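Local atomic coordinates of packaging enzyme P4 (Pseudomonas phage phi13, PDB entry 4BLP), a protein that probably hydrolyses nucleoside triphosphates as a hexameric RecA-like helicase motor that packages RNA into the viral procapsid. Residues E195-A198 with V199-L203; T180-E184 with E185-A189; I293-T297 with G298-S302. All blocks are in the same frame, centred on the assembly; numbering follows the deposited sequence. Where two conformers were deposited one is given.

Interaction 1 of 3, residues E195-A198 with V199-L203; sequences EMLA and VALLL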
loop_
_atom_site.group_PDB
_atom_site.type_symbol
_atom_site.label_atom_id
_atom_site.label_comp_id
_atom_site.label_asym_id
_atom_site.label_seq_id
_atom_site.Cartn_x
_atom_site.Cartn_y
_atom_site.Cartn_z
ATOM N N GLU D 195 12.547 24.551 8.692
ATOM C CA GLU D 195 13.473 25.383 9.468
ATOM C C GLU D 195 14.907 25.170 8.945
ATOM O O GLU D 195 15.669 26.125 8.833
ATOM C CB GLU D 195 13.376 25.017 10.971
ATOM C CG GLU D 195 14.233 25.933 11.825
ATOM C CD GLU D 195 14.250 25.553 13.302
ATOM O OE1 GLU D 195 13.852 24.414 13.650
ATOM O OE2 GLU D 195 14.722 26.390 14.099
ATOM N N MET D 196 15.283 23.925 8.699
ATOM C CA MET D 196 16.629 23.626 8.183
ATOM C C MET D 196 16.888 24.408 6.891
ATOM O O MET D 196 17.903 25.094 6.805
ATOM C CB MET D 196 16.756 22.110 7.928
ATOM C CG MET D 196 18.165 21.680 7.439
ATOM S SD MET D 196 18.472 22.017 5.669
ATOM C CE MET D 196 17.295 20.840 4.938
ATOM N N LEU D 197 15.965 24.347 5.918
ATOM C CA LEU D 197 16.177 25.027 4.643
ATOM C C LEU D 197 16.185 26.546 4.786
ATOM O O LEU D 197 17.007 27.191 4.165
ATOM C CB LEU D 197 15.134 24.614 3.605
ATOM C CG LEU D 197 15.453 25.028 2.155
ATOM C CD1 LEU D 197 16.864 24.573 1.659
ATOM C CD2 LEU D 197 14.402 24.488 1.223
ATOM N N ALA D 198 15.256 27.110 5.559
ATOM C CA ALA D 198 15.189 28.559 5.728
ATOM C C ALA D 198 16.485 29.067 6.370
ATOM O O ALA D 198 17.075 30.044 5.883
ATOM C CB ALA D 198 13.968 28.932 6.584
ATOM N N VAL D 199 16.934 28.397 7.448
ATOM C CA VAL D 199 18.154 28.820 8.163
ATOM C C VAL D 199 19.358 28.715 7.204
ATOM O O VAL D 199 20.185 29.634 7.157
ATOM C CB VAL D 199 18.353 27.992 9.466
ATOM C CG1 VAL D 199 19.734 28.209 10.078
ATOM C CG2 VAL D 199 17.277 28.382 10.476
ATOM N N ALA D 200 19.445 27.612 6.455
ATOM C CA ALA D 200 20.532 27.430 5.471
ATOM C C ALA D 200 20.530 28.533 4.424
ATOM O O ALA D 200 21.593 29.116 4.134
ATOM C CB ALA D 200 20.402 26.058 4.792
ATOM N N LEU D 201 19.361 28.803 3.821
ATOM C CA LEU D 201 19.269 29.847 2.776
ATOM C C LEU D 201 19.588 31.226 3.347
ATOM O O LEU D 201 20.236 32.028 2.674
ATOM C CB LEU D 201 17.872 29.853 2.137
ATOM C CG LEU D 201 17.571 28.553 1.338
ATOM C CD1 LEU D 201 16.128 28.586 0.800
ATOM C CD2 LEU D 201 18.597 28.420 0.147
ATOM N N LEU D 202 19.128 31.517 4.577
ATOM C CA LEU D 202 19.434 32.822 5.196
ATOM C C LEU D 202 20.937 33.000 5.421
ATOM O O LEU D 202 21.505 34.045 5.052
ATOM C CB LEU D 202 18.662 32.974 6.520
ATOM C CG LEU D 202 17.175 33.313 6.343
ATOM C CD1 LEU D 202 16.380 32.949 7.660
ATOM C CD2 LEU D 202 17.013 34.786 6.021
ATOM N N LEU D 203 21.585 32.001 5.999
ATOM C CA LEU D 203 23.023 32.047 6.250
ATOM C C LEU D 203 23.819 32.146 4.946
ATOM O O LEU D 203 24.707 32.965 4.849
ATOM C CB LEU D 203 23.453 30.797 7.015
ATOM C CG LEU D 203 23.055 30.803 8.497
ATOM C CD1 LEU D 203 23.137 29.415 9.037
ATOM C CD2 LEU D 203 23.940 31.811 9.334
#
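Val199 is the first residue of the second segment to reach back one turn: Val199 N donates to Glu195 O at 2.9 Å. The two side chains lie alongside each other and point the same way, with Val199 CG2 4.1 Å from Glu195 CG. With CG1 anti to the backbone N (chi1 169°), CG2 is left anti to the carbonyl carbon and faces back along the helix to Glu195. The carboxylate of Glu195 turns to other partners: OE1 accepts from Ala191 N and forms a salt bridge with Arg128 of a second subunit. Ala200 N bonds to Met196 O at 3.0 Å, and its CB rests against the same carbonyl oxygen. Val199 and Ala200 also touch Ile172 on strand 170-173. Leu201 N donates to Leu197 O at 2.9 Å. Here the side chains meet obliquely; in one of the two conformers modelled for Leu197, its CG lies 3.9 Å from Leu201 CD1. Leu202 N bonds to Ala198 O at 2.8 Å. Its CG lies 3.3 Å from that oxygen, while the leucine also reaches Leu82 and Leu85 of helix 79-91. Leu203 N continues the pattern to Val199 O, and its side chain packs on Val170 and Ile172. The backbone bonds follow the i+4 to i pattern of an alpha helix; helix 193-205 packs on strand 170-173 of the central sheet of this P-loop NTPase fold.

Interaction 2 of 3, residues T180-E184 with E185-A189; sequences TFDME and ESSIA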
loop_
_atom_site.group_PDB
_atom_site.type_symbol
_atom_site.label_atom_id
_atom_site.label_comp_id
_atom_site.label_asym_id
_atom_site.label_seq_id
_atom_site.Cartn_x
_atom_site.Cartn_y
_atom_site.Cartn_z
ATOM N N THR D 180 29.189 17.207 21.969
ATOM C CA THR D 180 29.966 18.363 22.463
ATOM C C THR D 180 30.020 19.481 21.409
ATOM O O THR D 180 29.925 20.652 21.774
ATOM C CB THR D 180 31.364 17.967 22.928
ATOM O OG1 THR D 180 32.080 17.359 21.851
ATOM C CG2 THR D 180 31.326 17.060 24.140
ATOM N N PHE D 181 30.070 19.109 20.105
ATOM C CA PHE D 181 30.038 20.044 18.959
ATOM C C PHE D 181 28.925 21.080 19.114
ATOM O O PHE D 181 29.118 22.248 18.764
ATOM C CB PHE D 181 29.795 19.249 17.662
ATOM C CG PHE D 181 29.876 20.095 16.414
ATOM C CD1 PHE D 181 31.096 20.324 15.788
ATOM C CD2 PHE D 181 28.733 20.680 15.873
ATOM C CE1 PHE D 181 31.171 21.144 14.655
ATOM C CE2 PHE D 181 28.813 21.504 14.745
ATOM C CZ PHE D 181 30.033 21.746 14.158
ATOM N N ASP D 182 27.733 20.645 19.623
ATOM C CA ASP D 182 26.562 21.531 19.762
ATOM C C ASP D 182 26.760 22.651 20.801
ATOM O O ASP D 182 26.009 23.636 20.769
ATOM C CB ASP D 182 25.289 20.730 20.068
ATOM C CG ASP D 182 24.945 19.810 18.912
ATOM O OD1 ASP D 182 24.859 20.310 17.760
ATOM O OD2 ASP D 182 24.945 18.576 19.123
ATOM N N MET D 183 27.755 22.514 21.667
ATOM C CA MET D 183 28.051 23.541 22.688
ATOM C C MET D 183 29.312 24.369 22.340
ATOM O O MET D 183 29.351 25.562 22.633
ATOM C CB MET D 183 28.176 22.986 24.143
ATOM C CG MET D 183 28.415 21.470 24.308
ATOM S SD MET D 183 29.591 21.025 25.638
ATOM C CE MET D 183 29.047 19.374 26.045
ATOM N N GLU D 184 30.304 23.743 21.696
ATOM C CA GLU D 184 31.616 24.319 21.412
ATOM C C GLU D 184 31.768 25.075 20.082
ATOM O O GLU D 184 32.572 26.011 20.018
ATOM C CB GLU D 184 32.672 23.196 21.411
ATOM C CG GLU D 184 32.899 22.507 22.747
ATOM C CD GLU D 184 33.742 21.244 22.683
ATOM O OE1 GLU D 184 34.035 20.765 21.562
ATOM O OE2 GLU D 184 34.098 20.721 23.765
ATOM N N GLU D 185 31.112 24.626 19.013
ATOM C CA GLU D 185 31.358 25.224 17.706
ATOM C C GLU D 185 30.245 26.141 17.203
ATOM O O GLU D 185 29.186 26.260 17.829
ATOM C CB GLU D 185 31.643 24.125 16.667
ATOM C CG GLU D 185 33.108 23.702 16.594
ATOM C CD GLU D 185 33.698 23.035 17.823
ATOM O OE1 GLU D 185 33.166 21.986 18.252
ATOM O OE2 GLU D 185 34.717 23.548 18.337
ATOM N N SER D 186 30.541 26.845 16.086
ATOM C CA SER D 186 29.624 27.750 15.419
ATOM C C SER D 186 28.518 26.899 14.796
ATOM O O SER D 186 28.721 26.281 13.744
ATOM C CB SER D 186 30.376 28.546 14.368
ATOM O OG SER D 186 29.442 29.366 13.683
ATOM N N SER D 187 27.420 26.746 15.524
ATOM C CA SER D 187 26.381 25.847 15.015
ATOM C C SER D 187 25.009 26.354 15.359
ATOM O O SER D 187 24.825 27.143 16.302
ATOM C CB SER D 187 26.575 24.441 15.564
ATOM O OG SER D 187 26.412 24.387 16.969
ATOM N N ILE D 188 24.034 25.927 14.556
ATOM C CA ILE D 188 22.664 26.316 14.799
ATOM C C ILE D 188 21.841 25.023 14.729
ATOM O O ILE D 188 21.883 24.357 13.708
ATOM C CB ILE D 188 22.182 27.368 13.792
ATOM C CG1 ILE D 188 23.033 28.673 13.853
ATOM C CG2 ILE D 188 20.683 27.652 14.037
ATOM C CD1 ILE D 188 22.744 29.680 12.874
ATOM N N ALA D 189 21.124 24.689 15.805
ATOM C CA ALA D 189 20.324 23.473 15.853
ATOM C C ALA D 189 18.941 23.768 15.267
ATOM O O ALA D 189 18.338 24.794 15.595
ATOM C CB ALA D 189 20.220 22.999 17.303
HETATM O O HOH W 1 23.991 22.783 17.324
HETATM O O HOH W 2 25.246 26.118 19.412
#
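Phe181 packs its ring against Glu185 where the short helix 181-184 turns into strand 187-189, within a beta-alpha-beta unit that begins with strand 170-173. Phe181 CG is anti to the backbone N (chi1 -175°), and this brings the ring alongside Glu185 and Ser187. Glu185 CB lies over one ring face in a CH-pi contact, 3.9 Å from the centroid and offset toward the rim. Ser187 CB comes obliquely to Phe181 CE2. The backbone closes the same turn, with Glu185 N donating to Phe181 O at 3.1 Å. Asp182 OD1 is shared between Arg173 NE, in a salt bridge, and water 1, while OD2 accepts from Glu179 N. Two waters tie Asp182 to Ser187. Water 1 donates to Asp182 OD1 and water 2 to Asp182 O, and each is also hydrogen-bonded to Ser187 OG. Met183 packs on Ser132 of a second subunit. Glu184 runs alongside Glu185, both side chains pointing the same way at the surface. Their carboxylate planes are 79° apart. The two like charges probably repel each other, since Glu184 OE1 lies only 3.6 Å from Glu185 OE1.

Interaction 3 of 3, residues I293-T297 with G298-S302; sequences IRSGT and GRIFS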
loop_
_atom_site.group_PDB
_atom_site.type_symbol
_atom_site.label_atom_id
_atom_site.label_comp_id
_atom_site.label_asym_id
_atom_site.label_seq_id
_atom_site.Cartn_x
_atom_site.Cartn_y
_atom_site.Cartn_z
ATOM N N ILE D 293 32.634 18.480 -9.386
ATOM C CA ILE D 293 31.967 19.772 -9.234
ATOM C C ILE D 293 31.619 20.393 -10.571
ATOM O O ILE D 293 32.476 20.433 -11.460
ATOM C CB ILE D 293 32.912 20.725 -8.441
ATOM C CG1 ILE D 293 33.096 20.246 -6.974
ATOM C CG2 ILE D 293 32.449 22.203 -8.509
ATOM C CD1 ILE D 293 34.296 20.894 -6.237
ATOM N N ARG D 294 30.396 20.960 -10.674
ATOM C CA ARG D 294 29.988 21.750 -11.836
ATOM C C ARG D 294 30.469 23.166 -11.521
ATOM O O ARG D 294 29.942 23.795 -10.576
ATOM C CB ARG D 294 28.443 21.700 -12.023
ATOM C CG ARG D 294 27.921 20.276 -12.269
ATOM C CD ARG D 294 26.394 20.242 -12.423
ATOM N NE ARG D 294 25.884 18.905 -12.087
ATOM C CZ ARG D 294 25.779 17.898 -12.942
ATOM N NH1 ARG D 294 26.083 18.072 -14.222
ATOM N NH2 ARG D 294 25.354 16.710 -12.528
ATOM N N SER D 295 31.522 23.637 -12.210
ATOM C CA SER D 295 32.055 24.982 -12.019
ATOM C C SER D 295 31.640 25.899 -13.156
ATOM O O SER D 295 31.103 25.440 -14.199
ATOM C CB SER D 295 33.589 24.975 -11.888
ATOM O OG SER D 295 34.217 24.989 -13.164
ATOM N N GLY D 296 31.948 27.185 -12.971
ATOM C CA GLY D 296 31.669 28.187 -13.999
ATOM C C GLY D 296 32.464 27.944 -15.279
ATOM O O GLY D 296 32.071 28.428 -16.337
ATOM N N THR D 297 33.557 27.156 -15.211
ATOM C CA THR D 297 34.388 26.876 -16.388
ATOM C C THR D 297 34.345 25.394 -16.809
ATOM O O THR D 297 35.169 24.968 -17.630
ATOM C CB THR D 297 35.838 27.333 -16.144
ATOM O OG1 THR D 297 36.332 26.741 -14.938
ATOM C CG2 THR D 297 35.965 28.859 -16.066
ATOM N N GLY D 298 33.375 24.646 -16.299
ATOM C CA GLY D 298 33.201 23.238 -16.649
ATOM C C GLY D 298 33.313 22.301 -15.459
ATOM O O GLY D 298 33.406 22.756 -14.315
ATOM N N ARG D 299 33.278 20.985 -15.718
ATOM C CA ARG D 299 33.345 20.009 -14.643
ATOM C C ARG D 299 34.783 19.875 -14.097
ATOM O O ARG D 299 35.726 19.695 -14.855
ATOM C CB ARG D 299 32.778 18.654 -15.100
ATOM C CG ARG D 299 32.500 17.699 -13.915
ATOM C CD ARG D 299 31.865 16.417 -14.383
ATOM N NE ARG D 299 32.791 15.453 -14.996
ATOM C CZ ARG D 299 33.248 14.355 -14.397
ATOM N NH1 ARG D 299 32.920 14.090 -13.139
ATOM N NH2 ARG D 299 34.029 13.510 -15.054
ATOM N N ILE D 300 34.939 19.993 -12.770
ATOM C CA ILE D 300 36.253 19.860 -12.104
ATOM C C ILE D 300 36.142 18.638 -11.206
ATOM O O ILE D 300 35.262 18.599 -10.362
ATOM C CB ILE D 300 36.666 21.128 -11.317
ATOM C CG1 ILE D 300 36.661 22.408 -12.235
ATOM C CG2 ILE D 300 38.056 20.868 -10.641
ATOM C CD1 ILE D 300 37.097 23.719 -11.558
ATOM N N PHE D 301 37.013 17.644 -11.369
ATOM C CA PHE D 301 36.840 16.392 -10.647
ATOM C C PHE D 301 38.158 15.699 -10.393
ATOM O O PHE D 301 39.151 15.995 -11.054
ATOM C CB PHE D 301 35.932 15.467 -11.466
ATOM C CG PHE D 301 36.466 15.107 -12.841
ATOM C CD1 PHE D 301 36.267 15.959 -13.930
ATOM C CD2 PHE D 301 37.130 13.902 -13.055
ATOM C CE1 PHE D 301 36.755 15.628 -15.208
ATOM C CE2 PHE D 301 37.615 13.568 -14.332
ATOM C CZ PHE D 301 37.424 14.430 -15.399
ATOM N N SER D 302 38.172 14.759 -9.442
ATOM C CA SER D 302 39.401 14.047 -9.078
ATOM C C SER D 302 39.050 12.750 -8.410
ATOM O O SER D 302 37.983 12.641 -7.786
ATOM C CB SER D 302 40.282 14.906 -8.158
ATOM O OG SER D 302 39.601 15.314 -6.976
#
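Strands 293-295 and 298-302 run antiparallel, their short axes at 143° and 4.6 Å apart at closest approach, joined by a type I turn from Ser295 to Gly298. Ile293 and Ile300 form a hydrogen-bonded pair: Ile300 N donates to Ile293 O at 2.8 Å, and Ile293 N donates to Ile300 O. Arg294 and Arg299 form the next, non-hydrogen-bonded pair. At the turn, Ser295 pairs with Gly298. Ser295 OG lies between its backbone N and carbonyl carbon (chi1 85°). From there it accepts from Thr297 N at 3.1 Å, an ST turn, and donates to Gly298 O at 2.6 Å. Gly298 O also accepts from Ser295 N, and that donor stands above the carbonyl plane. The positive phi of Gly298 (120°) leaves no room for a CB beside Thr297 O, which suits glycine. Ile300 CD1 packs 3.5 Å from Ser295 OG, on the face shared with Ile293. On the face of the arginines, Arg299 CG lies 3.7 Å from Ile293 O. Arg299 NH2 lies over the Phe301 ring, 3.3 Å above its plane, and NH1 forms a salt bridge with Glu304 and a hydrogen bond with Thr292 OG1. Arg294 instead reaches Glu179 of a third subunit in a salt bridge. The arrangement is a tight beta hairpin with a two-residue turn, at one edge of this P-loop NTPase's large mixed sheet.

Along the chain, 180-189 (interaction 2) comes first, then 195-203 (interaction 1), then 293-302 (interaction 3). Interactions 1 and 2 have centres about 16 Å apart and touch: strand 187-189 leads into helix 193-205, and Ile188 packs on Val199 and Leu203. Interaction 3 is remote, its centre about 26 Å from that of interaction 1 and about 32 Å from that of interaction 2. Strands 187-189 and 298-302 are nonetheless the two outermost strands of one eight-stranded mixed sheet within the chain, and helix 193-205 packs against that sheet. Interactions 2 and 3 meet other subunits directly, interaction 1 through Glu195, consistent with a hexameric ring.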